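Local coordinates for pyoverdine biosynthesis protein PvcB (Pseudomonas aeruginosa, PDB 4YLM) that catalyses the iron- and 2-oxoglutarate-dependent oxidation of tyrosine isonitrile in paerucumarin biosynthesis, at residues T141-T146 with V252-L257; G50-H55 with P122-F127; E70-Y75 with H273-H278. All coordinates share one frame; numbering follows the deposited sequence.

Overall arrangement
All three contacts involve the large mixed sheet, which contributes a different strand to each, but they lie at different depths. Contact 1 is at the heart of the chain, where strand 251-255 meets the smaller sheet through hydrocarbon alone. Contact 2, about 8 Å away between centres, places helix 45-55 against the neighbouring strand 120-131 and adds a salt bridge to its apolar packing. Contact 3 lies farthest out, with helix 69-79 resting on strand 272-286; its leucine and valine are buried, while its arginine is partly exposed. Strand 120-131 pairs with both 251-255 and 272-286, so backbone hydrogen bonds join contact 2 to each of the others.

Contact 1 of 3, residues T141-T146 with V252-L257; sequences TTFSST and VIADNL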
ATOM      1  N   THR A 141      27.859 -10.545   0.882  1.00 31.02           N
ATOM      2  CA  THR A 141      27.053 -10.348  -0.321  1.00 26.77           C
ATOM      3  C   THR A 141      26.976  -8.856  -0.620  1.00 25.24           C
ATOM      4  O   THR A 141      26.676  -8.058   0.268  1.00 26.49           O
ATOM      5  CB  THR A 141      25.608 -10.878  -0.118  1.00 27.80           C
ATOM      6  OG1 THR A 141      25.654 -12.259   0.231  1.00 28.17           O
ATOM      7  CG2 THR A 141      24.792 -10.723  -1.379  1.00 23.08           C
ATOM      8  N   THR A 142      27.228  -8.463  -1.862  1.00 26.17           N
ATOM      9  CA  THR A 142      27.261  -7.037  -2.162  1.00 25.48           C
ATOM     10  C   THR A 142      26.153  -6.600  -3.103  1.00 26.46           C
ATOM     11  O   THR A 142      25.725  -7.363  -3.967  1.00 25.43           O
ATOM     12  CB  THR A 142      28.592  -6.619  -2.789  1.00 28.29           C
ATOM     13  OG1 THR A 142      28.755  -7.296  -4.044  1.00 27.36           O
ATOM     14  CG2 THR A 142      29.749  -6.955  -1.852  1.00 29.12           C
ATOM     15  N   PHE A 143      25.744  -5.342  -2.950  1.00 24.89           N
ATOM     16  CA  PHE A 143      24.674  -4.747  -3.733  1.00 23.69           C
ATOM     17  C   PHE A 143      25.067  -3.329  -4.123  1.00 24.42           C
ATOM     18  O   PHE A 143      25.581  -2.580  -3.292  1.00 24.56           O
ATOM     19  CB  PHE A 143      23.391  -4.686  -2.887  1.00 21.08           C
ATOM     20  CG  PHE A 143      22.863  -6.043  -2.463  1.00 21.40           C
ATOM     21  CD1 PHE A 143      22.035  -6.770  -3.306  1.00 24.79           C
ATOM     22  CD2 PHE A 143      23.176  -6.571  -1.219  1.00 24.95           C
ATOM     23  CE1 PHE A 143      21.549  -8.012  -2.927  1.00 25.89           C
ATOM     24  CE2 PHE A 143      22.691  -7.805  -0.828  1.00 24.93           C
ATOM     25  CZ  PHE A 143      21.865  -8.524  -1.681  1.00 27.39           C
ATOM     26  N   SER A 144      24.808  -2.954  -5.373  1.00 22.35           N
ATOM     27  CA  SER A 144      25.049  -1.593  -5.834  1.00 26.06           C
ATOM     28  C   SER A 144      23.795  -1.004  -6.439  1.00 23.40           C
ATOM     29  O   SER A 144      23.150  -1.634  -7.279  1.00 24.85           O
ATOM     30  CB  SER A 144      26.160  -1.557  -6.902  1.00 25.15           C
ATOM     31  OG  SER A 144      27.426  -1.727  -6.302  1.00 27.50           O
ATOM     32  N   SER A 145      23.467   0.217  -6.035  1.00 21.82           N
ATOM     33  CA  SER A 145      22.333   0.932  -6.621  1.00 22.44           C
ATOM     34  C   SER A 145      22.763   1.602  -7.915  1.00 23.11           C
ATOM     35  O   SER A 145      23.634   2.471  -7.903  1.00 24.96           O
ATOM     36  CB  SER A 145      21.833   1.995  -5.644  1.00 22.98           C
ATOM     37  OG  SER A 145      21.100   2.990  -6.335  1.00 23.24           O
ATOM     38  N   THR A 146      22.191   1.200  -9.039  1.00 21.27           N
ATOM     39  CA  THR A 146      22.660   1.762 -10.293  1.00 21.97           C
ATOM     40  C   THR A 146      22.255   3.229 -10.467  1.00 26.56           C
ATOM     41  O   THR A 146      22.990   3.995 -11.083  1.00 25.25           O
ATOM     42  CB  THR A 146      22.324   0.891 -11.533  1.00 21.30           C
ATOM     43  OG1 THR A 146      20.907   0.798 -11.717  1.00 22.45           O
ATOM     44  CG2 THR A 146      22.910  -0.523 -11.371  1.00 22.53           C
ATOM     45  N   VAL A 252      16.165 -10.671   3.511  1.00 20.53           N
ATOM     46  CA  VAL A 252      16.574  -9.592   2.642  1.00 22.27           C
ATOM     47  C   VAL A 252      15.759  -9.670   1.363  1.00 25.24           C
ATOM     48  O   VAL A 252      15.578 -10.746   0.786  1.00 23.53           O
ATOM     49  CB  VAL A 252      18.098  -9.657   2.327  1.00 23.24           C
ATOM     50  CG1 VAL A 252      18.469  -8.745   1.155  1.00 17.33           C
ATOM     51  CG2 VAL A 252      18.914  -9.326   3.583  1.00 20.75           C
ATOM     52  N   ILE A 253      15.244  -8.524   0.943  1.00 21.08           N
ATOM     53  CA  ILE A 253      14.481  -8.447  -0.289  1.00 17.37           C
ATOM     54  C   ILE A 253      15.165  -7.412  -1.154  1.00 21.02           C
ATOM     55  O   ILE A 253      15.256  -6.260  -0.759  1.00 22.21           O
ATOM     56  CB  ILE A 253      13.037  -7.987  -0.006  1.00 18.10           C
ATOM     57  CG1 ILE A 253      12.344  -8.975   0.950  1.00 20.58           C
ATOM     58  CG2 ILE A 253      12.272  -7.841  -1.319  1.00 21.16           C
ATOM     59  CD1 ILE A 253      11.021  -8.430   1.532  1.00 23.00           C
ATOM     60  N   ALA A 254      15.638  -7.828  -2.329  1.00 22.27           N
ATOM     61  CA  ALA A 254      16.431  -6.977  -3.209  1.00 21.19           C
ATOM     62  C   ALA A 254      15.698  -6.732  -4.522  1.00 22.62           C
ATOM     63  O   ALA A 254      15.095  -7.654  -5.079  1.00 23.01           O
ATOM     64  CB  ALA A 254      17.814  -7.647  -3.483  1.00 20.92           C
ATOM     65  N   ASP A 255      15.743  -5.487  -4.994  1.00 17.64           N
ATOM     66  CA  ASP A 255      15.169  -5.073  -6.273  1.00 20.39           C
ATOM     67  C   ASP A 255      16.168  -5.399  -7.384  1.00 24.55           C
ATOM     68  O   ASP A 255      17.056  -4.600  -7.692  1.00 22.46           O
ATOM     69  CB  ASP A 255      14.865  -3.555  -6.224  1.00 19.59           C
ATOM     70  CG  ASP A 255      14.309  -2.997  -7.525  1.00 22.70           C
ATOM     71  OD1 ASP A 255      14.047  -3.765  -8.480  1.00 22.28           O
ATOM     72  OD2 ASP A 255      14.123  -1.748  -7.587  1.00 21.85           O
ATOM     73  N   ASN A 256      16.017  -6.585  -7.972  1.00 22.36           N
ATOM     74  CA  ASN A 256      16.904  -7.063  -9.032  1.00 22.38           C
ATOM     75  C   ASN A 256      16.841  -6.233 -10.322  1.00 25.46           C
ATOM     76  O   ASN A 256      17.725  -6.349 -11.166  1.00 23.67           O
ATOM     77  CB  ASN A 256      16.593  -8.540  -9.333  1.00 19.88           C
ATOM     78  CG  ASN A 256      17.490  -9.126 -10.409  1.00 26.19           C
ATOM     79  OD1 ASN A 256      18.718  -9.222 -10.249  1.00 24.70           O
ATOM     80  ND2 ASN A 256      16.876  -9.549 -11.505  1.00 22.51           N
ATOM     81  N   LEU A 257      15.801  -5.407 -10.484  1.00 21.60           N
ATOM     82  CA  LEU A 257      15.654  -4.602 -11.704  1.00 22.44           C
ATOM     83  C   LEU A 257      16.440  -3.292 -11.634  1.00 23.20           C
ATOM     84  O   LEU A 257      16.670  -2.644 -12.657  1.00 25.20           O
ATOM     85  CB  LEU A 257      14.169  -4.314 -12.016  1.00 23.27           C
ATOM     86  CG  LEU A 257      13.254  -5.549 -12.118  1.00 24.59           C
ATOM     87  CD1 LEU A 257      11.835  -5.146 -12.537  1.00 24.57           C
ATOM     88  CD2 LEU A 257      13.836  -6.580 -13.109  1.00 23.93           C
TER
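Phe143 reaches Ala254 because its chi1 of -62° sets CG anti to the carbonyl carbon, while a chi2 of -85° stands the ring nearly at right angles to the plane through CA, CB and CG. The ring thereby presents CE1 to the methyl group of the alanine, with Phe143 CE1 lying 3.8 Å from Ala254 CB. On Val252, chi1 of 166° swings CG1 toward the same ring, and Val252 CG1 comes to 4.4 Å from Phe143 CZ. Both groups approach the ring obliquely.

The strands are not bonded to each other; they belong to two sheets that meet through side chains. The CA atoms of Phe143 and Ala254 are 8.6 Å apart, and the pair suits that spacing: the phenylalanine spans most of the gap and the alanine leaves room for its ring. Beyond Ala254 the strand ends in an Asx turn, where Asp255 OD1 accepts a hydrogen bond from Leu257 N at 3.1 Å, from above the carboxylate plane. The turn carries Asn256, which bonds through OD1 to the backbone N of Asp114.

Phe143 also packs against His261, which with His112 and Asp114 probably binds the catalytic iron. Two sheets closing face to face beside such a His-Asp-His site are characteristic of the double-stranded beta-helix, or jelly-roll, of the TauD/TfdA oxygenases.

Contact 2 of 3, residues G50-H55 with P122-F127; sequences GLARSH and PEFQVF
Ala52 on helix 45-55 stands opposite Phe124 on strand 120-131, their CA atoms 8.4 Å apart. The strand turns a corner at Glu123, and a classic beta bulge sets both Glu123 and Phe124 opposite Ile279, so that two successive side chains head for the helix.

Alanine gives the strand a close approach: Ala52 CB lies 3.6 Å from Phe124 CE1, at an oblique angle to the ring. Arg53 starts off to one side of the strand, but its chain, extended from CG to NE, runs past the end of the ring, with Arg53 CG 3.9 Å from Phe124 CZ. The guanidinium then grips Glu123 side-on. Arg53 NE donates to Glu123 OE2 at 2.9 Å with an almost straight bond (178°), and Arg53 NH2 donates to Glu123 OE1, also at 2.9 Å. Both oxygens lie close to the guanidinium plane, yet the carboxylate is twisted 41° from it. With chi1 at 179°, Glu123 carries CG over the centre of the Phe124 ring, 3.7 Å above its plane, and hydrocarbon thus lines the approach to the charges.

Arg53 NH2 has a second acid in Glu282, and the two carboxylates should together favour the charged guanidinium. Helix packing on the outer face of the major sheet, here completed by a salt bridge where the strand turns its corner, is a familiar feature of the jelly-roll fold of 2-oxoglutarate oxygenases.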
ATOM      1  N   GLY A  50       6.242  -2.421  -2.018  1.00 20.39           N
ATOM      2  CA  GLY A  50       6.347  -0.986  -2.238  1.00 20.13           C
ATOM      3  C   GLY A  50       7.676  -0.424  -1.742  1.00 20.29           C
ATOM      4  O   GLY A  50       8.352   0.311  -2.464  1.00 19.63           O
ATOM      5  N   LEU A  51       8.054  -0.766  -0.512  1.00 18.82           N
ATOM      6  CA  LEU A  51       9.325  -0.308   0.046  1.00 20.68           C
ATOM      7  C   LEU A  51      10.525  -0.839  -0.750  1.00 20.82           C
ATOM      8  O   LEU A  51      11.487  -0.111  -0.972  1.00 20.15           O
ATOM      9  CB  LEU A  51       9.464  -0.722   1.516  1.00 17.92           C
ATOM     10  CG  LEU A  51       8.449  -0.141   2.511  1.00 22.55           C
ATOM     11  CD1 LEU A  51       8.636  -0.769   3.896  1.00 22.96           C
ATOM     12  CD2 LEU A  51       8.533   1.389   2.563  1.00 20.11           C
ATOM     13  N   ALA A  52      10.466  -2.105  -1.164  1.00 17.70           N
ATOM     14  CA  ALA A  52      11.552  -2.684  -1.946  1.00 20.15           C
ATOM     15  C   ALA A  52      11.721  -1.943  -3.262  1.00 20.43           C
ATOM     16  O   ALA A  52      12.836  -1.766  -3.752  1.00 18.86           O
ATOM     17  CB  ALA A  52      11.317  -4.190  -2.194  1.00 18.92           C
ATOM     18  N   ARG A  53      10.616  -1.496  -3.841  1.00 16.44           N
ATOM     19  CA  ARG A  53      10.707  -0.792  -5.109  1.00 18.25           C
ATOM     20  C   ARG A  53      11.331   0.610  -5.006  1.00 21.69           C
ATOM     21  O   ARG A  53      11.942   1.087  -5.962  1.00 20.75           O
ATOM     22  CB  ARG A  53       9.341  -0.739  -5.786  1.00 18.93           C
ATOM     23  CG  ARG A  53       8.987  -2.062  -6.429  1.00 20.02           C
ATOM     24  CD  ARG A  53       7.513  -2.145  -6.789  1.00 23.06           C
ATOM     25  NE  ARG A  53       7.240  -3.352  -7.560  1.00 24.05           N
ATOM     26  CZ  ARG A  53       6.090  -4.016  -7.509  1.00 30.24           C
ATOM     27  NH1 ARG A  53       5.111  -3.583  -6.721  1.00 26.39           N
ATOM     28  NH2 ARG A  53       5.927  -5.112  -8.237  1.00 29.15           N
ATOM     29  N   SER A  54      11.175   1.269  -3.858  1.00 18.96           N
ATOM     30  CA  SER A  54      11.681   2.645  -3.724  1.00 22.63           C
ATOM     31  C   SER A  54      13.017   2.713  -2.976  1.00 20.35           C
ATOM     32  O   SER A  54      13.850   3.576  -3.255  1.00 21.85           O
ATOM     33  CB  SER A  54      10.654   3.521  -3.007  1.00 19.32           C
ATOM     34  OG  SER A  54      10.410   2.975  -1.712  1.00 20.44           O
ATOM     35  N   HIS A  55      13.220   1.798  -2.031  1.00 20.01           N
ATOM     36  CA  HIS A  55      14.465   1.742  -1.280  1.00 20.57           C
ATOM     37  C   HIS A  55      15.440   0.718  -1.885  1.00 24.27           C
ATOM     38  O   HIS A  55      16.616   0.715  -1.535  1.00 21.76           O
ATOM     39  CB  HIS A  55      14.205   1.374   0.179  1.00 21.64           C
ATOM     40  CG  HIS A  55      13.413   2.395   0.943  1.00 23.68           C
ATOM     41  ND1 HIS A  55      13.980   3.537   1.470  1.00 21.02           N
ATOM     42  CD2 HIS A  55      12.107   2.421   1.306  1.00 21.83           C
ATOM     43  CE1 HIS A  55      13.055   4.227   2.115  1.00 23.88           C
ATOM     44  NE2 HIS A  55      11.907   3.578   2.021  1.00 20.02           N
ATOM     45  N   PRO A 122      13.432 -12.032 -13.008  1.00 24.65           N
ATOM     46  CA  PRO A 122      12.685 -11.826 -11.763  1.00 25.14           C
ATOM     47  C   PRO A 122      12.805 -10.382 -11.290  1.00 26.53           C
ATOM     48  O   PRO A 122      13.859  -9.786 -11.476  1.00 22.71           O
ATOM     49  CB  PRO A 122      13.394 -12.749 -10.778  1.00 25.13           C
ATOM     50  CG  PRO A 122      14.813 -12.800 -11.282  1.00 27.12           C
ATOM     51  CD  PRO A 122      14.711 -12.735 -12.789  1.00 26.29           C
ATOM     52  N   GLU A 123      11.753  -9.830 -10.681  1.00 25.61           N
ATOM     53  CA  GLU A 123      11.868  -8.486 -10.115  1.00 23.30           C
ATOM     54  C   GLU A 123      12.633  -8.489  -8.792  1.00 21.78           C
ATOM     55  O   GLU A 123      13.456  -7.610  -8.549  1.00 21.84           O
ATOM     56  CB  GLU A 123      10.492  -7.808  -9.944  1.00 22.00           C
ATOM     57  CG  GLU A 123      10.599  -6.397  -9.333  1.00 22.21           C
ATOM     58  CD  GLU A 123       9.304  -5.591  -9.417  1.00 27.54           C
ATOM     59  OE1 GLU A 123       8.235  -6.189  -9.669  1.00 26.28           O
ATOM     60  OE2 GLU A 123       9.361  -4.354  -9.230  1.00 22.40           O
ATOM     61  N   PHE A 124      12.361  -9.473  -7.938  1.00 19.99           N
ATOM     62  CA  PHE A 124      12.960  -9.519  -6.608  1.00 21.41           C
ATOM     63  C   PHE A 124      13.725 -10.807  -6.341  1.00 24.60           C
ATOM     64  O   PHE A 124      13.331 -11.897  -6.802  1.00 22.89           O
ATOM     65  CB  PHE A 124      11.886  -9.417  -5.510  1.00 22.86           C
ATOM     66  CG  PHE A 124      11.032  -8.171  -5.582  1.00 22.88           C
ATOM     67  CD1 PHE A 124      11.579  -6.912  -5.341  1.00 21.92           C
ATOM     68  CD2 PHE A 124       9.677  -8.266  -5.878  1.00 24.22           C
ATOM     69  CE1 PHE A 124      10.771  -5.753  -5.405  1.00 23.59           C
ATOM     70  CE2 PHE A 124       8.868  -7.120  -5.944  1.00 26.21           C
ATOM     71  CZ  PHE A 124       9.417  -5.869  -5.708  1.00 22.43           C
ATOM     72  N   GLN A 125      14.791 -10.672  -5.551  1.00 21.79           N
ATOM     73  CA  GLN A 125      15.396 -11.793  -4.838  1.00 23.57           C
ATOM     74  C   GLN A 125      14.932 -11.698  -3.381  1.00 24.91           C
ATOM     75  O   GLN A 125      14.979 -10.627  -2.783  1.00 23.00           O
ATOM     76  CB  GLN A 125      16.933 -11.707  -4.878  1.00 22.29           C
ATOM     77  CG  GLN A 125      17.560 -11.625  -6.271  1.00 26.20           C
ATOM     78  CD  GLN A 125      18.905 -10.897  -6.253  1.00 34.44           C
ATOM     79  OE1 GLN A 125      19.039  -9.840  -5.636  1.00 38.26           O
ATOM     80  NE2 GLN A 125      19.905 -11.472  -6.903  1.00 32.63           N
ATOM     81  N   VAL A 126      14.454 -12.807  -2.823  1.00 21.99           N
ATOM     82  CA  VAL A 126      14.159 -12.888  -1.404  1.00 21.21           C
ATOM     83  C   VAL A 126      15.162 -13.874  -0.801  1.00 24.51           C
ATOM     84  O   VAL A 126      15.205 -15.040  -1.195  1.00 24.76           O
ATOM     85  CB  VAL A 126      12.720 -13.373  -1.143  1.00 20.38           C
ATOM     86  CG1 VAL A 126      12.477 -13.563   0.355  1.00 23.28           C
ATOM     87  CG2 VAL A 126      11.713 -12.365  -1.725  1.00 24.34           C
ATOM     88  N   PHE A 127      15.987 -13.394   0.124  1.00 23.29           N
ATOM     89  CA  PHE A 127      16.991 -14.236   0.778  1.00 26.19           C
ATOM     90  C   PHE A 127      16.617 -14.425   2.237  1.00 26.62           C
ATOM     91  O   PHE A 127      16.419 -13.453   2.953  1.00 27.21           O
ATOM     92  CB  PHE A 127      18.371 -13.570   0.777  1.00 24.21           C
ATOM     93  CG  PHE A 127      18.994 -13.401  -0.579  1.00 22.80           C
ATOM     94  CD1 PHE A 127      19.764 -14.410  -1.139  1.00 29.12           C
ATOM     95  CD2 PHE A 127      18.874 -12.203  -1.264  1.00 24.97           C
ATOM     96  CE1 PHE A 127      20.379 -14.238  -2.388  1.00 27.11           C
ATOM     97  CE2 PHE A 127      19.475 -12.024  -2.504  1.00 25.07           C
ATOM     98  CZ  PHE A 127      20.240 -13.042  -3.063  1.00 28.08           C
TER

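Contact 3 of 3, residues E70-Y75 with H273-H278; sequences ESLTRY and HLRRVH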
ATOM      1  N   GLU A  70      10.032 -25.172   3.142  1.00 30.24           N
ATOM      2  CA  GLU A  70       8.637 -25.307   2.773  1.00 31.84           C
ATOM      3  C   GLU A  70       7.837 -24.091   3.266  1.00 29.53           C
ATOM      4  O   GLU A  70       7.002 -23.554   2.538  1.00 29.07           O
ATOM      5  CB  GLU A  70       8.064 -26.599   3.371  1.00 34.35           C
ATOM      6  CG  GLU A  70       8.571 -27.902   2.726  1.00 40.72           C
ATOM      7  CD  GLU A  70       9.956 -28.378   3.213  1.00 48.09           C
ATOM      8  OE1 GLU A  70      10.602 -27.699   4.044  1.00 44.47           O
ATOM      9  OE2 GLU A  70      10.402 -29.454   2.750  1.00 55.52           O
ATOM     10  N   SER A  71       8.090 -23.678   4.505  1.00 27.15           N
ATOM     11  CA  SER A  71       7.430 -22.512   5.080  1.00 27.77           C
ATOM     12  C   SER A  71       7.799 -21.254   4.291  1.00 29.62           C
ATOM     13  O   SER A  71       6.930 -20.463   3.917  1.00 26.79           O
ATOM     14  CB  SER A  71       7.819 -22.355   6.551  1.00 27.74           C
ATOM     15  OG  SER A  71       7.157 -21.245   7.134  1.00 29.67           O
ATOM     16  N   LEU A  72       9.088 -21.081   4.012  1.00 25.18           N
ATOM     17  CA  LEU A  72       9.525 -19.958   3.180  1.00 26.23           C
ATOM     18  C   LEU A  72       8.806 -19.968   1.843  1.00 27.57           C
ATOM     19  O   LEU A  72       8.356 -18.943   1.371  1.00 25.65           O
ATOM     20  CB  LEU A  72      11.046 -19.981   2.967  1.00 24.92           C
ATOM     21  CG  LEU A  72      11.670 -18.948   2.020  1.00 24.11           C
ATOM     22  CD1 LEU A  72      11.379 -17.513   2.459  1.00 21.31           C
ATOM     23  CD2 LEU A  72      13.181 -19.182   1.918  1.00 25.54           C
ATOM     24  N   THR A  73       8.692 -21.138   1.232  1.00 27.08           N
ATOM     25  CA  THR A  73       8.057 -21.244  -0.075  1.00 23.37           C
ATOM     26  C   THR A  73       6.587 -20.802  -0.036  1.00 24.68           C
ATOM     27  O   THR A  73       6.147 -20.030  -0.885  1.00 26.96           O
ATOM     28  CB  THR A  73       8.170 -22.694  -0.611  1.00 31.38           C
ATOM     29  OG1 THR A  73       9.551 -23.021  -0.795  1.00 27.77           O
ATOM     30  CG2 THR A  73       7.460 -22.843  -1.936  1.00 31.24           C
ATOM     31  N   ARG A  74       5.827 -21.298   0.935  1.00 26.80           N
ATOM     32  CA  ARG A  74       4.423 -20.907   1.052  1.00 29.53           C
ATOM     33  C   ARG A  74       4.301 -19.393   1.261  1.00 30.74           C
ATOM     34  O   ARG A  74       3.442 -18.735   0.657  1.00 28.07           O
ATOM     35  CB  ARG A  74       3.725 -21.669   2.189  1.00 27.87           C
ATOM     36  CG  ARG A  74       3.560 -23.175   1.929  1.00 27.04           C
ATOM     37  CD  ARG A  74       2.698 -23.846   2.999  1.00 31.63           C
ATOM     38  NE  ARG A  74       3.287 -23.760   4.330  1.00 31.24           N
ATOM     39  CZ  ARG A  74       4.105 -24.672   4.848  1.00 36.36           C
ATOM     40  NH1 ARG A  74       4.425 -25.752   4.146  1.00 33.46           N
ATOM     41  NH2 ARG A  74       4.596 -24.507   6.069  1.00 31.41           N
ATOM     42  N   TYR A  75       5.168 -18.839   2.106  1.00 27.25           N
ATOM     43  CA  TYR A  75       5.177 -17.397   2.308  1.00 26.79           C
ATOM     44  C   TYR A  75       5.395 -16.667   0.997  1.00 26.32           C
ATOM     45  O   TYR A  75       4.707 -15.684   0.706  1.00 24.04           O
ATOM     46  CB  TYR A  75       6.250 -16.966   3.308  1.00 28.73           C
ATOM     47  CG  TYR A  75       6.426 -15.463   3.343  1.00 26.99           C
ATOM     48  CD1 TYR A  75       5.611 -14.669   4.144  1.00 24.53           C
ATOM     49  CD2 TYR A  75       7.391 -14.838   2.560  1.00 24.18           C
ATOM     50  CE1 TYR A  75       5.764 -13.295   4.172  1.00 25.82           C
ATOM     51  CE2 TYR A  75       7.547 -13.466   2.582  1.00 25.18           C
ATOM     52  CZ  TYR A  75       6.726 -12.699   3.388  1.00 29.01           C
ATOM     53  OH  TYR A  75       6.869 -11.326   3.412  1.00 29.39           O
ATOM     54  N   HIS A 273      24.328 -20.504   5.879  1.00 33.49           N
ATOM     55  CA  HIS A 273      23.243 -21.121   5.149  1.00 31.88           C
ATOM     56  C   HIS A 273      22.209 -20.064   4.723  1.00 30.21           C
ATOM     57  O   HIS A 273      21.531 -19.480   5.566  1.00 28.11           O
ATOM     58  CB  HIS A 273      22.605 -22.207   6.017  1.00 26.18           C
ATOM     59  CG  HIS A 273      21.561 -23.013   5.310  1.00 33.12           C
ATOM     60  ND1 HIS A 273      20.932 -24.092   5.896  1.00 32.90           N
ATOM     61  CD2 HIS A 273      21.029 -22.892   4.069  1.00 33.04           C
ATOM     62  CE1 HIS A 273      20.061 -24.604   5.044  1.00 38.04           C
ATOM     63  NE2 HIS A 273      20.095 -23.891   3.931  1.00 32.03           N
ATOM     64  N   LEU A 274      22.117 -19.815   3.419  1.00 27.47           N
ATOM     65  CA  LEU A 274      21.122 -18.905   2.858  1.00 30.77           C
ATOM     66  C   LEU A 274      20.174 -19.671   1.958  1.00 34.41           C
ATOM     67  O   LEU A 274      20.545 -20.702   1.381  1.00 28.96           O
ATOM     68  CB  LEU A 274      21.778 -17.817   1.990  1.00 28.82           C
ATOM     69  CG  LEU A 274      22.889 -16.954   2.571  1.00 34.44           C
ATOM     70  CD1 LEU A 274      23.338 -15.953   1.522  1.00 31.70           C
ATOM     71  CD2 LEU A 274      22.417 -16.247   3.840  1.00 32.94           C
ATOM     72  N   ARG A 275      18.967 -19.130   1.808  1.00 26.43           N
ATOM     73  CA  ARG A 275      17.968 -19.658   0.891  1.00 24.49           C
ATOM     74  C   ARG A 275      17.433 -18.520   0.035  1.00 29.22           C
ATOM     75  O   ARG A 275      17.070 -17.470   0.565  1.00 28.51           O
ATOM     76  CB  ARG A 275      16.823 -20.311   1.676  1.00 26.42           C
ATOM     77  CG  ARG A 275      17.159 -21.719   2.167  1.00 26.32           C
ATOM     78  CD  ARG A 275      16.078 -22.306   3.052  1.00 27.57           C
ATOM     79  NE  ARG A 275      16.493 -23.634   3.472  1.00 29.73           N
ATOM     80  CZ  ARG A 275      16.162 -24.210   4.620  1.00 32.69           C
ATOM     81  NH1 ARG A 275      15.372 -23.587   5.492  1.00 27.39           N
ATOM     82  NH2 ARG A 275      16.629 -25.424   4.893  1.00 30.07           N
ATOM     83  N   ARG A 276      17.387 -18.717  -1.281  1.00 26.18           N
ATOM     84  CA  ARG A 276      16.933 -17.659  -2.178  1.00 24.73           C
ATOM     85  C   ARG A 276      15.723 -18.069  -3.009  1.00 27.11           C
ATOM     86  O   ARG A 276      15.685 -19.170  -3.576  1.00 26.13           O
ATOM     87  CB  ARG A 276      18.055 -17.218  -3.118  1.00 22.30           C
ATOM     88  CG  ARG A 276      17.632 -16.091  -4.073  1.00 24.36           C
ATOM     89  CD  ARG A 276      18.353 -16.199  -5.410  1.00 28.69           C
ATOM     90  NE  ARG A 276      17.877 -17.336  -6.190  1.00 28.20           N
ATOM     91  CZ  ARG A 276      18.513 -17.833  -7.248  1.00 29.84           C
ATOM     92  NH1 ARG A 276      19.652 -17.297  -7.646  1.00 30.38           N
ATOM     93  NH2 ARG A 276      18.014 -18.875  -7.901  1.00 30.08           N
ATOM     94  N   VAL A 277      14.751 -17.160  -3.090  1.00 25.05           N
ATOM     95  CA  VAL A 277      13.565 -17.311  -3.928  1.00 20.53           C
ATOM     96  C   VAL A 277      13.460 -16.100  -4.858  1.00 28.37           C
ATOM     97  O   VAL A 277      13.718 -14.965  -4.440  1.00 22.98           O
ATOM     98  CB  VAL A 277      12.293 -17.401  -3.055  1.00 25.39           C
ATOM     99  CG1 VAL A 277      11.024 -17.527  -3.927  1.00 19.48           C
ATOM    100  CG2 VAL A 277      12.411 -18.570  -2.061  1.00 23.51           C
ATOM    101  N   HIS A 278      13.112 -16.345  -6.120  1.00 24.29           N
ATOM    102  CA  HIS A 278      12.894 -15.284  -7.092  1.00 24.75           C
ATOM    103  C   HIS A 278      11.400 -14.970  -7.184  1.00 23.86           C
ATOM    104  O   HIS A 278      10.577 -15.882  -7.137  1.00 24.62           O
ATOM    105  CB  HIS A 278      13.389 -15.724  -8.469  1.00 25.79           C
ATOM    106  CG  HIS A 278      14.865 -15.573  -8.668  1.00 29.20           C
ATOM    107  ND1 HIS A 278      15.619 -16.504  -9.348  1.00 27.85           N
ATOM    108  CD2 HIS A 278      15.718 -14.578  -8.321  1.00 26.82           C
ATOM    109  CE1 HIS A 278      16.877 -16.096  -9.401  1.00 28.27           C
ATOM    110  NE2 HIS A 278      16.965 -14.934  -8.779  1.00 28.59           N
TER
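Leu72 pushes one methyl group between two residues of strand 272-286. Leu72 CD2 lies 3.8 Å from Arg275 CB. On its other flank, Leu72 CD2 is 4.1 Å from Val277 CG2. The leucine and valine side chains run antiparallel and overlap alongside one another, whereas the arginine offers only the start of its chain. A chi1 of 175° holds Leu72 CG anti to the backbone N and sends the branched end out from the helix to the strand. Leucine suits this place because it is long enough to bridge from helix to sheet, and a beta-branched valine fits both an extended backbone and a buried seat.

Arg275 and Val277 are two apart on the strand and therefore project from the same face of the sheet. The arrangement is a helix laid on the outside of the major sheet of the jelly roll, and the strand meets the helix through the buried Val277 and the aliphatic base of Arg275. Beyond CB, the partly exposed Arg275 stays extended from CG to NE and forms a salt bridge through NE with Glu92; Glu70 OE1 is 6.5 Å from Arg275 NH1, close enough for a weak attraction at most.

The strand's other face turns inward. There the Arg276 guanidinium lies over His278, with His278 CE1 3.2 Å above the guanidinium plane and near its centre. His278 is held through ND1 by Trp85 and through NE2 by Asp114, a probable iron ligand, which would place it in the second shell of the metal site. On the far side of the helix, Arg74 forms a salt bridge with Glu191 of a neighbouring subunit, and Ser71 OG hydrogen-bonds to the same carboxylate.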